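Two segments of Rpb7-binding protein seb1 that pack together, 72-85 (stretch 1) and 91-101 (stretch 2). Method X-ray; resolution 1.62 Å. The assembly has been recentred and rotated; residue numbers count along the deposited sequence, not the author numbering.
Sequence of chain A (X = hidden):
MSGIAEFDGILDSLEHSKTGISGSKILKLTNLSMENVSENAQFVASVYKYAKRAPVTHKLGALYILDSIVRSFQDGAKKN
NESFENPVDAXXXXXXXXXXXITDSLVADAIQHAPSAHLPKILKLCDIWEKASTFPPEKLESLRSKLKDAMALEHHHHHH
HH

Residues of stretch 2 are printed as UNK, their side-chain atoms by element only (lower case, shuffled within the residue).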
# COMPACT_ATOMS: atom_id res chain seq x y z
N SER A 72 -6.54 6.56 1.02
CA SER A 72 -7.02 7.39 2.13
C SER A 72 -6.20 8.68 2.25
O SER A 72 -6.80 9.74 2.37
CB SER A 72 -7.05 6.60 3.43
OG SER A 72 -8.07 5.62 3.35
N PHE A 73 -4.85 8.63 2.07
CA PHE A 73 -4.04 9.85 2.04
C PHE A 73 -4.43 10.71 0.83
O PHE A 73 -4.51 11.93 0.96
CB PHE A 73 -2.54 9.53 1.94
CG PHE A 73 -1.85 9.00 3.19
CD1 PHE A 73 -2.09 9.56 4.43
CD2 PHE A 73 -0.86 8.03 3.09
CE1 PHE A 73 -1.41 9.11 5.58
CE2 PHE A 73 -0.15 7.60 4.23
CZ PHE A 73 -0.43 8.15 5.46
N GLN A 74 -4.65 10.08 -0.34
CA GLN A 74 -5.08 10.78 -1.56
C GLN A 74 -6.40 11.52 -1.30
O GLN A 74 -6.52 12.70 -1.66
CB GLN A 74 -5.22 9.78 -2.73
CG GLN A 74 -5.77 10.44 -4.00
CD GLN A 74 -6.12 9.49 -5.11
OE1 GLN A 74 -6.33 8.29 -4.91
NE2 GLN A 74 -6.25 10.04 -6.32
N ASP A 75 -7.37 10.85 -0.63
CA ASP A 75 -8.66 11.49 -0.31
C ASP A 75 -8.49 12.72 0.58
O ASP A 75 -9.10 13.76 0.32
CB ASP A 75 -9.64 10.49 0.32
CG ASP A 75 -10.13 9.40 -0.61
OD1 ASP A 75 -9.99 9.57 -1.85
OD2 ASP A 75 -10.65 8.38 -0.11
N GLY A 76 -7.63 12.58 1.59
CA GLY A 76 -7.30 13.66 2.51
C GLY A 76 -6.66 14.85 1.81
O GLY A 76 -6.97 15.99 2.13
N ALA A 77 -5.77 14.57 0.83
CA ALA A 77 -5.05 15.58 0.05
C ALA A 77 -6.00 16.40 -0.82
O ALA A 77 -5.90 17.63 -0.83
CB ALA A 77 -3.96 14.93 -0.79
N LYS A 78 -6.94 15.72 -1.51
CA LYS A 78 -7.95 16.37 -2.36
C LYS A 78 -8.82 17.30 -1.51
O LYS A 78 -9.08 18.43 -1.91
CB LYS A 78 -8.83 15.32 -3.07
CG LYS A 78 -8.08 14.41 -4.05
CD LYS A 78 -9.02 13.66 -4.99
CE LYS A 78 -9.77 12.51 -4.34
NZ LYS A 78 -10.96 12.10 -5.14
N LYS A 79 -9.24 16.82 -0.31
CA LYS A 79 -10.05 17.56 0.67
C LYS A 79 -9.34 18.84 1.13
O LYS A 79 -10.00 19.84 1.36
CB LYS A 79 -10.33 16.70 1.91
CG LYS A 79 -11.60 15.87 1.86
CD LYS A 79 -11.83 15.12 3.18
CE LYS A 79 -12.17 16.03 4.35
NZ LYS A 79 -12.01 15.34 5.66
N ASN A 80 -8.01 18.78 1.31
CA ASN A 80 -7.21 19.91 1.77
C ASN A 80 -6.52 20.68 0.63
O ASN A 80 -5.63 21.51 0.89
CB ASN A 80 -6.21 19.44 2.83
CG ASN A 80 -6.89 19.07 4.13
OD1 ASN A 80 -7.18 19.92 4.97
ND2 ASN A 80 -7.21 17.79 4.28
N ASN A 81 -6.97 20.45 -0.64
CA ASN A 81 -6.45 21.06 -1.87
C ASN A 81 -4.92 20.96 -2.00
O ASN A 81 -4.25 21.92 -2.39
CB ASN A 81 -6.97 22.50 -2.04
CG ASN A 81 -8.47 22.57 -2.10
OD1 ASN A 81 -9.13 22.84 -1.09
ND2 ASN A 81 -9.03 22.26 -3.26
N GLU A 82 -4.39 19.78 -1.66
CA GLU A 82 -2.98 19.45 -1.70
C GLU A 82 -2.65 18.71 -2.99
O GLU A 82 -3.45 17.89 -3.46
CB GLU A 82 -2.59 18.60 -0.49
CG GLU A 82 -2.53 19.37 0.82
CD GLU A 82 -2.24 18.55 2.06
OE1 GLU A 82 -2.76 18.91 3.14
OE2 GLU A 82 -1.51 17.53 1.96
N SER A 83 -1.48 19.00 -3.56
CA SER A 83 -1.00 18.42 -4.81
C SER A 83 -0.03 17.28 -4.56
O SER A 83 0.79 17.36 -3.65
CB SER A 83 -0.31 19.50 -5.64
OG SER A 83 0.38 18.96 -6.76
N PHE A 84 -0.12 16.23 -5.38
CA PHE A 84 0.78 15.07 -5.36
C PHE A 84 2.14 15.50 -5.95
O PHE A 84 3.17 15.00 -5.51
CB PHE A 84 0.17 13.90 -6.15
CG PHE A 84 1.06 12.69 -6.31
CD1 PHE A 84 1.18 11.75 -5.30
CD2 PHE A 84 1.80 12.50 -7.48
CE1 PHE A 84 2.02 10.64 -5.44
CE2 PHE A 84 2.64 11.39 -7.62
CZ PHE A 84 2.75 10.48 -6.60
N GLU A 85 2.13 16.41 -6.95
CA GLU A 85 3.33 16.94 -7.61
C GLU A 85 4.14 17.84 -6.67
O GLU A 85 5.37 17.82 -6.72
CB GLU A 85 2.98 17.69 -8.90
CG GLU A 85 3.16 16.85 -10.16
CD GLU A 85 2.84 17.58 -11.45
OE1 GLU A 85 3.78 17.89 -12.21
OE2 GLU A 85 1.64 17.84 -11.71
N UNK A 91 1.73 16.30 5.78
CA UNK A 91 0.30 16.24 5.56
C UNK A 91 -0.08 15.13 4.56
O UNK A 91 0.78 14.32 4.20
c UNK A 91 -0.24 17.59 5.10
o UNK A 91 -1.66 17.63 5.19
N UNK A 92 -1.37 15.04 4.19
CA UNK A 92 -1.90 13.93 3.38
C UNK A 92 -1.16 13.69 2.07
O UNK A 92 -0.89 12.54 1.75
c UNK A 92 -4.19 14.13 4.42
c UNK A 92 -5.33 15.39 6.15
c UNK A 92 -4.62 15.35 4.95
c UNK A 92 -3.40 14.09 3.14
c UNK A 92 -5.18 13.01 6.32
c UNK A 92 -5.61 14.22 6.83
c UNK A 92 -4.48 12.96 5.11
N UNK A 93 -0.83 14.76 1.33
CA UNK A 93 -0.08 14.64 0.07
C UNK A 93 1.32 14.04 0.28
O UNK A 93 1.80 13.32 -0.60
c UNK A 93 0.00 15.98 -0.65
o UNK A 93 0.46 17.01 0.21
N UNK A 94 1.94 14.32 1.44
CA UNK A 94 3.22 13.74 1.83
C UNK A 94 3.10 12.24 2.00
O UNK A 94 3.89 11.49 1.43
N UNK A 95 2.04 11.80 2.68
CA UNK A 95 1.79 10.37 2.86
C UNK A 95 1.52 9.66 1.54
O UNK A 95 2.01 8.55 1.31
N UNK A 96 0.74 10.31 0.66
CA UNK A 96 0.38 9.79 -0.67
C UNK A 96 1.68 9.63 -1.50
O UNK A 96 1.89 8.59 -2.11
c UNK A 96 -3.33 12.66 -5.55
c UNK A 96 -1.09 10.53 -2.71
c UNK A 96 -2.36 12.72 -3.32
c UNK A 96 -3.10 13.32 -4.34
c UNK A 96 -0.92 9.39 -3.45
c UNK A 96 -2.12 10.77 -4.74
c UNK A 96 -2.84 11.39 -5.78
c UNK A 96 -0.59 10.80 -1.32
n UNK A 96 -1.53 9.53 -4.67
c UNK A 96 -1.86 11.42 -3.51
N UNK A 97 2.56 10.63 -1.45
CA UNK A 97 3.86 10.62 -2.14
C UNK A 97 4.76 9.47 -1.62
O UNK A 97 5.29 8.70 -2.42
s UNK A 97 6.21 12.05 -2.68
c UNK A 97 4.54 11.98 -2.00
N UNK A 98 4.93 9.36 -0.29
CA UNK A 98 5.78 8.31 0.30
C UNK A 98 5.21 6.93 -0.01
O UNK A 98 5.99 6.05 -0.35
c UNK A 98 5.95 8.49 1.82
c UNK A 98 6.90 9.87 3.70
c UNK A 98 6.71 9.75 2.19
n UNK A 98 6.41 12.31 4.04
c UNK A 98 7.43 11.22 4.13
N UNK A 99 3.88 6.74 0.09
CA UNK A 99 3.29 5.42 -0.25
C UNK A 99 3.54 5.09 -1.74
O UNK A 99 3.87 3.96 -2.07
c UNK A 99 1.80 5.40 0.09
N UNK A 100 3.45 6.11 -2.63
CA UNK A 100 3.74 5.93 -4.07
C UNK A 100 5.19 5.47 -4.26
O UNK A 100 5.45 4.56 -5.06
c UNK A 100 3.51 7.24 -4.81
N UNK A 101 6.13 6.07 -3.50
CA UNK A 101 7.57 5.79 -3.57
C UNK A 101 7.93 4.34 -3.27
O UNK A 101 8.92 3.85 -3.81
c UNK A 101 8.38 6.75 -2.66
o UNK A 101 9.74 8.02 -5.06
o UNK A 101 10.18 9.64 -3.63
c UNK A 101 8.37 8.20 -3.12
c UNK A 101 9.52 8.65 -4.00

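Position 91 sits right before the helix and carries one carbon and then one oxygen. That oxygen lies 2.7 Å from OE1 of Glu-82 and donates a hydrogen bond to it. A lone hydroxyl on an unbranched CB makes this Ser-91.

Position 92 opens the helix with one carbon and a ring of six carbons, with no oxygen beyond it. Its CB comes within 3.3 Å of the O of Phe-73 and equally close to the N of Ala-77, and the ring lies over Gly-76, whose CA is 4.0 Å from the ring centroid. The residue is Phe-92. An ideal CB on Gly-76 would stand 2.4 Å from CD1 of Phe-92, a clash.

Position 93 again shows one carbon and one oxygen. The oxygen donates to OE2 of Glu-82 at 2.7 Å, and the CB lies 3.4 Å from the O of Ser-83. This is Ser-93, whose backbone N also donates to OE2 of Glu-82, at 2.9 Å and nearly straight.

Position 94 touches nothing on stretch 1. It has no side-chain atoms, so it is Gly-94. A CB would point away from the partner and be crowded by the O of Ser-91, 3.1 Å off.

Position 95 also has no side-chain atoms. Its CA packs over a face of the Phe-73 ring, 3.7 Å from the centroid, and an ideal CB would clash, coming 2.7 Å from CD2 of Phe-73. This is Gly-95.

Position 96 has one carbon, then fused five- and six-membered rings holding eight carbons and one nitrogen. The rings are clasped between CG of Gln-74, 3.6 Å from the centroid of the six-membered ring, and CB of Phe-84, 3.7 Å from that centroid over the opposite face; CB of Ala-77 also touches them. Only tryptophan fits this pattern, so this is Trp-96, and the Ala-77 CB contact is to CE3 of Trp-96 at 3.7 Å.

Position 97 carries one carbon and then sulfur, and its CA lies 3.8 Å from CE1 of Phe-84; it is Cys-97.

Position 98 is a row of four carbons ending in nitrogen and leaves stretch 1 untouched: Lys-98.

Position 99 carries one carbon and makes no close contact: Ala-99.

Position 100 also carries one carbon, its CB 3.8 Å from CE1 at the edge of the Phe-84 ring: Ala-100.

Position 101 has three carbons, the third bearing two oxygens, exposed and out of contact: Glu-101.

Two helices running roughly antiparallel, at 145°, approach to 7.6 Å between axes, and at two points a glycine leaves room for a phenylalanine ring: Gly-76 CA lies over the Phe-92 ring and Gly-95 CA over the Phe-73 ring. Beyond the end of the first helix, Phe-84 folds back to cover Trp-96, while the carboxylate of Glu-82 collects three hydrogen bonds from Ser-91 and Ser-93 at the start of the second. Aromatic rings account for the largest buried areas, and one acidic side chain ties the loop to the helix start.

Stretch 2 (91-101) SFSGGWCKAAE
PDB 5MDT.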